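Local coordinates for gamma-D-glutamyl-L-lysine dipeptidyl-peptidase (Bacillus cereus ATCC 10987, PDB 3H41), which probably cleaves the gamma-D-glutamyl-L-lysine bond of murein peptides as a cysteine peptidase, releasing L-Ala-gamma-D-Glu in cell wall degradation, at residues A[191-196]-A[223-227]; A[247-251]-A[303-308]. The contacts are given in a common frame with arbitrary orientation. Where two conformers were deposited one is given. Residue numbers count along the deposited sequence, not the author numbering.

Contact 1 (A[191-196]-A[223-227]); sequences DLINTG and IYKSH
This is a buried helix-to-helix contact in the NlpC/P60 catalytic domain, where helix 189-197 packs on the C-terminal end of helix 218-225 and on the turn that follows it. Residues 191-196 are regular alpha helix, with Thr195 N bonded to Asp191 O (2.9 Å) and Gly196 N to Leu192 O (3.0 Å). In 223-227 the helical backbone gives way to a turn at His227 (phi/psi -110/22), whose N reaches Tyr224 O at 3.0 Å. The CA atoms of Leu192 and Ile223 approach most closely, at 6.3 Å. Leu192, chi1 m and chi2 t, fills the centre: its CD2 lies 3.8 Å from Ile223 CG2 and 3.7 Å from His227 CD2, and its CD1 is 3.4 Å from Tyr224 OH, a hydroxyl that hydrogen-bonds to Gly253 O. CD2 also sits over one face of the Tyr224 ring. Gly196 lets Ile223 CD1 come to 3.9 Å from its CA; a CB there would be tight. Thr195 CG2 touches Ile223 CG1 at 4.0 Å. The polar edge is a chain of two hydrogen bonds: His227, chi1 m, donates from NE2 to Thr195 OG1 (2.7 Å), and that hydroxyl donates to Asp191 O (3.0 Å), tying the imidazole to the helix backbone. Leu192 also touches Met272 of strand 267-275, in the domain's six-stranded antiparallel sheet. Helix 218-225 begins two residues after Cys216, the inferred nucleophile, here oxidised to cysteinesulfonic acid; such packing of helices with an antiparallel sheet belongs to the papain-like fold of NlpC/P60 cysteine peptidases.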
ATOM      1  N   ASP A 191       1.086 -15.016 -10.650  1.00 14.63           N
ATOM      2  CA  ASP A 191       0.215 -13.824 -10.587  1.00 11.90           C
ATOM      3  C   ASP A 191       0.835 -12.735  -9.682  1.00 11.80           C
ATOM      4  O   ASP A 191       0.829 -11.550 -10.019  1.00 13.51           O
ATOM      5  CB  ASP A 191      -1.160 -14.144 -10.032  1.00 14.75           C
ATOM      6  CG  ASP A 191      -1.900 -15.276 -10.801  1.00 16.00           C
ATOM      7  OD1 ASP A 191      -1.516 -15.604 -11.922  1.00 15.49           O
ATOM      8  OD2 ASP A 191      -2.872 -15.813 -10.245  1.00 18.06           O
ATOM      9  N   LEU A 192       1.328 -13.158  -8.521  1.00 13.26           N
ATOM     10  CA  LEU A 192       2.007 -12.276  -7.566  1.00 13.60           C
ATOM     11  C   LEU A 192       3.268 -11.660  -8.177  1.00 14.66           C
ATOM     12  O   LEU A 192       3.500 -10.466  -8.057  1.00 14.31           O
ATOM     13  CB  LEU A 192       2.388 -13.023  -6.302  1.00 12.74           C
ATOM     14  CG  LEU A 192       1.301 -13.735  -5.466  1.00 10.58           C
ATOM     15  CD1 LEU A 192       1.955 -14.491  -4.360  1.00 16.99           C
ATOM     16  CD2 LEU A 192       0.248 -12.783  -4.908  1.00 15.85           C
ATOM     17  N   ILE A 193       4.022 -12.480  -8.899  1.00 14.73           N
ATOM     18  CA  ILE A 193       5.259 -12.057  -9.487  1.00 15.21           C
ATOM     19  C   ILE A 193       4.965 -11.043 -10.582  1.00 16.46           C
ATOM     20  O   ILE A 193       5.592  -9.978 -10.646  1.00 14.54           O
ATOM     21  CB  ILE A 193       6.091 -13.284 -10.000  1.00 17.16           C
ATOM     22  CG1 ILE A 193       6.508 -14.131  -8.783  1.00 18.15           C
ATOM     23  CG2 ILE A 193       7.279 -12.809 -10.841  1.00 16.27           C
ATOM     24  CD1 ILE A 193       7.182 -15.463  -9.095  1.00 16.71           C
ATOM     25  N   ASN A 194       3.956 -11.351 -11.384  1.00 15.46           N
ATOM     26  CA  ASN A 194       3.592 -10.510 -12.483  1.00 13.93           C
ATOM     27  C   ASN A 194       3.104  -9.178 -11.959  1.00 14.29           C
ATOM     28  O   ASN A 194       3.427  -8.111 -12.535  1.00 14.32           O
ATOM     29  CB  ASN A 194       2.568 -11.224 -13.396  1.00 16.76           C
ATOM     30  CG  ASN A 194       3.253 -12.197 -14.336  1.00 20.61           C
ATOM     31  OD1 ASN A 194       4.398 -11.960 -14.748  1.00 22.09           O
ATOM     32  ND2 ASN A 194       2.607 -13.319 -14.613  1.00 22.32           N
ATOM     33  N   THR A 195       2.386  -9.227 -10.841  1.00 15.00           N
ATOM     34  CA  THR A 195       1.954  -8.002 -10.166  1.00 14.03           C
ATOM     35  C   THR A 195       3.146  -7.134  -9.767  1.00 13.51           C
ATOM     36  O   THR A 195       3.220  -5.968 -10.113  1.00 10.79           O
ATOM     37  CB  THR A 195       1.037  -8.294  -8.957  1.00 14.25           C
ATOM     38  OG1 THR A 195      -0.214  -8.837  -9.431  1.00 16.44           O
ATOM     39  CG2 THR A 195       0.759  -7.000  -8.160  1.00 15.50           C
ATOM     40  N   GLY A 196       4.102  -7.724  -9.075  1.00 12.44           N
ATOM     41  CA  GLY A 196       5.320  -7.019  -8.691  1.00 12.73           C
ATOM     42  C   GLY A 196       6.066  -6.437  -9.844  1.00 12.43           C
ATOM     43  O   GLY A 196       6.515  -5.281  -9.770  1.00 13.30           O
ATOM     44  N   ILE A 223       0.910  -6.420  -2.712  1.00  9.73           N
ATOM     45  CA  ILE A 223       0.841  -7.485  -3.717  1.00 13.21           C
ATOM     46  C   ILE A 223      -0.082  -8.587  -3.206  1.00 15.39           C
ATOM     47  O   ILE A 223      -1.011  -9.015  -3.915  1.00 16.16           O
ATOM     48  CB  ILE A 223       2.222  -8.099  -3.981  1.00 11.67           C
ATOM     49  CG1 ILE A 223       3.067  -7.152  -4.838  1.00 17.30           C
ATOM     50  CG2 ILE A 223       2.097  -9.448  -4.692  1.00 17.45           C
ATOM     51  CD1 ILE A 223       4.499  -7.590  -4.950  1.00 19.56           C
ATOM     52  N   TYR A 224       0.137  -9.011  -1.958  1.00 11.58           N
ATOM     53  CA  TYR A 224      -0.725 -10.069  -1.397  1.00 12.72           C
ATOM     54  C   TYR A 224      -2.158  -9.612  -1.185  1.00 12.24           C
ATOM     55  O   TYR A 224      -3.076 -10.348  -1.528  1.00 15.54           O
ATOM     56  CB  TYR A 224      -0.115 -10.655  -0.125  1.00 13.96           C
ATOM     57  CG  TYR A 224       0.838 -11.778  -0.432  1.00 12.09           C
ATOM     58  CD1 TYR A 224       0.362 -13.119  -0.526  1.00 11.76           C
ATOM     59  CD2 TYR A 224       2.187 -11.561  -0.651  1.00 17.79           C
ATOM     60  CE1 TYR A 224       1.196 -14.150  -0.810  1.00 11.63           C
ATOM     61  CE2 TYR A 224       3.036 -12.622  -0.951  1.00 20.51           C
ATOM     62  CZ  TYR A 224       2.517 -13.918  -1.015  1.00 17.03           C
ATOM     63  OH  TYR A 224       3.306 -14.991  -1.318  1.00 16.08           O
ATOM     64  N   LYS A 225      -2.346  -8.398  -0.672  1.00 11.62           N
ATOM     65  CA  LYS A 225      -3.666  -7.902  -0.331  1.00 12.43           C
ATOM     66  C   LYS A 225      -4.552  -7.769  -1.565  1.00 13.86           C
ATOM     67  O   LYS A 225      -5.753  -8.114  -1.527  1.00 12.80           O
ATOM     68  CB  LYS A 225      -3.572  -6.562   0.373  1.00 13.51           C
ATOM     69  CG  LYS A 225      -4.946  -6.083   0.821  1.00 15.75           C
ATOM     70  CD  LYS A 225      -4.978  -5.426   2.163  1.00 26.87           C
ATOM     71  CE  LYS A 225      -6.362  -4.837   2.456  1.00 28.78           C
ATOM     72  NZ  LYS A 225      -6.311  -3.563   3.260  1.00 29.07           N
ATOM     73  N   SER A 226      -3.937  -7.327  -2.658  1.00 11.74           N
ATOM     74  CA  SER A 226      -4.640  -7.162  -3.951  1.00 12.88           C
ATOM     75  C   SER A 226      -5.085  -8.474  -4.570  1.00 12.81           C
ATOM     76  O   SER A 226      -5.914  -8.473  -5.497  1.00 11.54           O
ATOM     77  CB  SER A 226      -3.763  -6.385  -4.932  1.00 13.04           C
ATOM     78  OG  SER A 226      -2.648  -7.134  -5.419  1.00 11.15           O
ATOM     79  N   HIS A 227      -4.517  -9.579  -4.089  1.00 12.99           N
ATOM     80  CA  HIS A 227      -4.865 -10.928  -4.517  1.00 12.75           C
ATOM     81  C   HIS A 227      -5.610 -11.696  -3.413  1.00 12.20           C
ATOM     82  O   HIS A 227      -5.651 -12.955  -3.412  1.00 14.68           O
ATOM     83  CB  HIS A 227      -3.599 -11.684  -4.953  1.00 10.59           C
ATOM     84  CG  HIS A 227      -3.042 -11.192  -6.249  1.00 15.65           C
ATOM     85  ND1 HIS A 227      -3.594 -11.535  -7.465  1.00 14.99           N
ATOM     86  CD2 HIS A 227      -2.026 -10.336  -6.525  1.00 13.07           C
ATOM     87  CE1 HIS A 227      -2.909 -10.954  -8.436  1.00 15.34           C
ATOM     88  NE2 HIS A 227      -1.962 -10.209  -7.896  1.00 14.01           N
TER

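Contact 2 (A[247-251]-A[303-308]); sequences KEHLQ and YAGARR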
ATOM      1  N   LYS A 247      15.373 -22.999   3.757  1.00 30.02           N
ATOM      2  CA  LYS A 247      16.121 -22.507   2.592  0.60 30.71           C
ATOM      3  C   LYS A 247      16.068 -23.486   1.415  1.00 31.07           C
ATOM      4  O   LYS A 247      15.926 -23.080   0.254  1.00 31.24           O
ATOM      5  CB  LYS A 247      17.572 -22.215   2.999  0.60 31.38           C
ATOM      6  CG  LYS A 247      18.544 -21.850   1.867  0.60 35.80           C
ATOM      7  CD  LYS A 247      18.751 -20.352   1.697  0.60 32.45           C
ATOM      8  CE  LYS A 247      19.880 -20.095   0.738  0.60 29.80           C
ATOM      9  NZ  LYS A 247      19.614 -20.754  -0.553  0.60 35.66           N
ATOM     10  N   GLU A 248      16.152 -24.778   1.714  1.00 32.04           N
ATOM     11  CA  GLU A 248      16.134 -25.825   0.683  1.00 32.65           C
ATOM     12  C   GLU A 248      14.780 -25.991  -0.001  1.00 33.41           C
ATOM     13  O   GLU A 248      14.684 -26.701  -1.009  1.00 36.94           O
ATOM     14  CB  GLU A 248      16.527 -27.180   1.299  1.00 32.10           C
ATOM     15  N   HIS A 249      13.740 -25.369   0.556  1.00 29.90           N
ATOM     16  CA  HIS A 249      12.377 -25.536   0.069  1.00 29.13           C
ATOM     17  C   HIS A 249      11.713 -24.257  -0.466  1.00 26.37           C
ATOM     18  O   HIS A 249      10.480 -24.228  -0.667  1.00 27.11           O
ATOM     19  CB  HIS A 249      11.531 -26.179   1.160  1.00 28.30           C
ATOM     20  CG  HIS A 249      11.752 -27.652   1.279  1.00 32.13           C
ATOM     21  ND1 HIS A 249      12.709 -28.196   2.107  1.00 39.81           N
ATOM     22  CD2 HIS A 249      11.167 -28.694   0.643  1.00 39.91           C
ATOM     23  CE1 HIS A 249      12.690 -29.511   1.993  1.00 47.17           C
ATOM     24  NE2 HIS A 249      11.761 -29.839   1.112  1.00 48.90           N
ATOM     25  N   LEU A 250      12.526 -23.241  -0.758  1.00 21.90           N
ATOM     26  CA  LEU A 250      12.005 -21.986  -1.257  1.00 21.54           C
ATOM     27  C   LEU A 250      11.258 -22.184  -2.565  1.00 23.44           C
ATOM     28  O   LEU A 250      11.729 -22.886  -3.460  1.00 24.74           O
ATOM     29  CB  LEU A 250      13.101 -20.954  -1.481  1.00 21.54           C
ATOM     30  CG  LEU A 250      13.651 -20.134  -0.336  1.00 29.48           C
ATOM     31  CD1 LEU A 250      14.674 -19.162  -0.927  1.00 33.38           C
ATOM     32  CD2 LEU A 250      12.556 -19.391   0.361  1.00 26.18           C
ATOM     33  N   GLN A 251      10.094 -21.552  -2.659  1.00 19.92           N
ATOM     34  CA  GLN A 251       9.265 -21.572  -3.866  1.00 20.16           C
ATOM     35  C   GLN A 251       8.882 -20.144  -4.279  1.00 17.71           C
ATOM     36  O   GLN A 251       8.891 -19.220  -3.471  1.00 18.17           O
ATOM     37  CB  GLN A 251       7.986 -22.399  -3.638  1.00 20.08           C
ATOM     38  CG  GLN A 251       8.260 -23.887  -3.595  1.00 29.45           C
ATOM     39  CD  GLN A 251       7.055 -24.715  -3.143  1.00 39.53           C
ATOM     40  OE1 GLN A 251       5.913 -24.221  -3.075  1.00 33.72           O
ATOM     41  NE2 GLN A 251       7.306 -25.987  -2.838  1.00 39.18           N
ATOM     42  N   TYR A 303      20.275 -13.163   5.736  1.00 13.42           N
ATOM     43  CA  TYR A 303      19.177 -14.086   5.522  1.00 14.03           C
ATOM     44  C   TYR A 303      18.632 -14.536   6.874  1.00 16.17           C
ATOM     45  O   TYR A 303      19.379 -15.049   7.716  1.00 20.13           O
ATOM     46  CB  TYR A 303      19.636 -15.283   4.708  1.00 15.95           C
ATOM     47  CG  TYR A 303      18.518 -16.209   4.344  1.00 17.30           C
ATOM     48  CD1 TYR A 303      17.724 -15.961   3.230  1.00 20.89           C
ATOM     49  CD2 TYR A 303      18.209 -17.314   5.143  1.00 17.88           C
ATOM     50  CE1 TYR A 303      16.665 -16.802   2.907  1.00 20.75           C
ATOM     51  CE2 TYR A 303      17.134 -18.171   4.820  1.00 24.20           C
ATOM     52  CZ  TYR A 303      16.377 -17.899   3.689  1.00 22.86           C
ATOM     53  OH  TYR A 303      15.316 -18.697   3.325  1.00 23.84           O
ATOM     54  N   ALA A 304      17.333 -14.326   7.086  1.00 16.56           N
ATOM     55  CA  ALA A 304      16.708 -14.601   8.365  1.00 19.25           C
ATOM     56  C   ALA A 304      15.443 -15.426   8.233  1.00 22.76           C
ATOM     57  O   ALA A 304      14.544 -15.298   9.067  1.00 26.92           O
ATOM     58  CB  ALA A 304      16.381 -13.293   9.079  1.00 18.84           C
ATOM     59  N   GLY A 305      15.342 -16.197   7.169  1.00 18.21           N
ATOM     60  CA  GLY A 305      14.244 -17.168   7.020  1.00 19.44           C
ATOM     61  C   GLY A 305      13.229 -16.766   5.954  1.00 19.63           C
ATOM     62  O   GLY A 305      13.384 -15.754   5.291  1.00 18.98           O
ATOM     63  N   ALA A 306      12.229 -17.614   5.753  1.00 17.31           N
ATOM     64  CA  ALA A 306      11.264 -17.422   4.686  1.00 15.08           C
ATOM     65  C   ALA A 306       9.900 -17.898   5.158  1.00 18.38           C
ATOM     66  O   ALA A 306       9.806 -18.822   5.998  1.00 17.06           O
ATOM     67  CB  ALA A 306      11.712 -18.143   3.397  1.00 13.77           C
ATOM     68  N   ARG A 307       8.850 -17.239   4.655  1.00 15.95           N
ATOM     69  CA  ARG A 307       7.461 -17.569   5.004  1.00 13.19           C
ATOM     70  C   ARG A 307       6.615 -17.794   3.748  1.00 15.88           C
ATOM     71  O   ARG A 307       6.786 -17.085   2.728  1.00 16.21           O
ATOM     72  CB  ARG A 307       6.861 -16.415   5.791  1.00 14.39           C
ATOM     73  CG  ARG A 307       7.424 -16.251   7.168  1.00 16.42           C
ATOM     74  CD  ARG A 307       6.729 -17.278   8.092  1.00 24.73           C
ATOM     75  NE  ARG A 307       7.557 -17.658   9.186  1.00 29.25           N
ATOM     76  CZ  ARG A 307       7.104 -18.082  10.360  1.00 25.47           C
ATOM     77  NH1 ARG A 307       5.796 -18.171  10.642  1.00 19.17           N
ATOM     78  NH2 ARG A 307       7.982 -18.397  11.270  1.00 21.17           N
ATOM     79  N   ARG A 308       5.682 -18.742   3.832  1.00 14.10           N
ATOM     80  CA  ARG A 308       4.753 -19.022   2.740  1.00 15.44           C
ATOM     81  C   ARG A 308       3.316 -18.656   3.128  1.00 16.55           C
ATOM     82  O   ARG A 308       2.813 -19.008   4.184  1.00 17.68           O
ATOM     83  CB  ARG A 308       4.863 -20.484   2.304  1.00 15.15           C
ATOM     84  CG  ARG A 308       3.994 -20.903   1.092  1.00 17.96           C
ATOM     85  CD  ARG A 308       4.375 -22.310   0.599  1.00 19.83           C
ATOM     86  NE  ARG A 308       5.787 -22.317   0.265  1.00 18.55           N
ATOM     87  CZ  ARG A 308       6.581 -23.373   0.218  1.00 25.72           C
ATOM     88  NH1 ARG A 308       6.122 -24.599   0.471  1.00 28.04           N
ATOM     89  NH2 ARG A 308       7.860 -23.192  -0.064  1.00 20.87           N
TER
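Strand 303-308 of the six-stranded antiparallel sheet of the NlpC/P60 domain is overlaid here by 247-251, part of the connection between strands 243-245 and 255-259, its two neighbours in that sheet. The connecting segment starts with a 3-10 turn at Lys247 and Glu248, then becomes extended at Leu250 and Gln251 (phi/psi -60/135 and -129/156). It stands off the strand, with CA atoms 7.2 Å apart at Lys247 and Gly305 and 8.4 Å at Gln251 and Arg308, so side chains fill the gap. At phi/psi 109/179 a CB on Gly305 would collide with the carbonyl O of Ala304, so glycine suits this position. Tyr303, Ala306 and Arg308 direct their CA-to-CB bonds toward the loop, while that of Arg307 points away.

At one end the Lys247 methylene chain lies on the Tyr303 ring in a CH-pi contact: CD is 4.2 Å from the ring centroid and 21° off its normal. Leu250 CD2 comes next, 3.4 Å from Ala306 CB and 4.1 Å from Tyr303 OH, forming a small apolar patch extended by Ile256 of strand 255-259. At the other end Arg308, chi1 and chi2 both t, extends to the loop, and its NH2 makes a salt bridge with Asp254, whose carboxylate accepts a hydrogen bond from Gln251 N as well, so one acid holds both strand and loop. Gln251 OE1 lies over a face of the guanidinium, 3.5 Å from Arg308 CZ, and near the plane of that group Arg308 NH2 donates to His249 O at 2.9 Å, with an N-H...O angle of 134°.

How the contacts relate
Both contacts belong to the C-terminal NlpC/P60 domain, and both segments of contact 1 precede those of contact 2 in the sequence. Their centres are about 18 Å apart and their nearest atoms about 6 Å, without touching. Contact 1 joins two helices, and contact 2 fastens a loop over strand 303-308 of the six-stranded antiparallel sheet. Strand 267-275 of that sheet meets helix 189-197, so the sheet links the two. The loop after 247-251 supplies a second tie, since Gly253 bonds to Tyr224 and Asp254 to Arg308. His269 and His281, inferred to be catalytic, lie on the sheet, and Cys216, the inferred nucleophile, precedes helix 218-225, so helix and sheet probably frame the active site together.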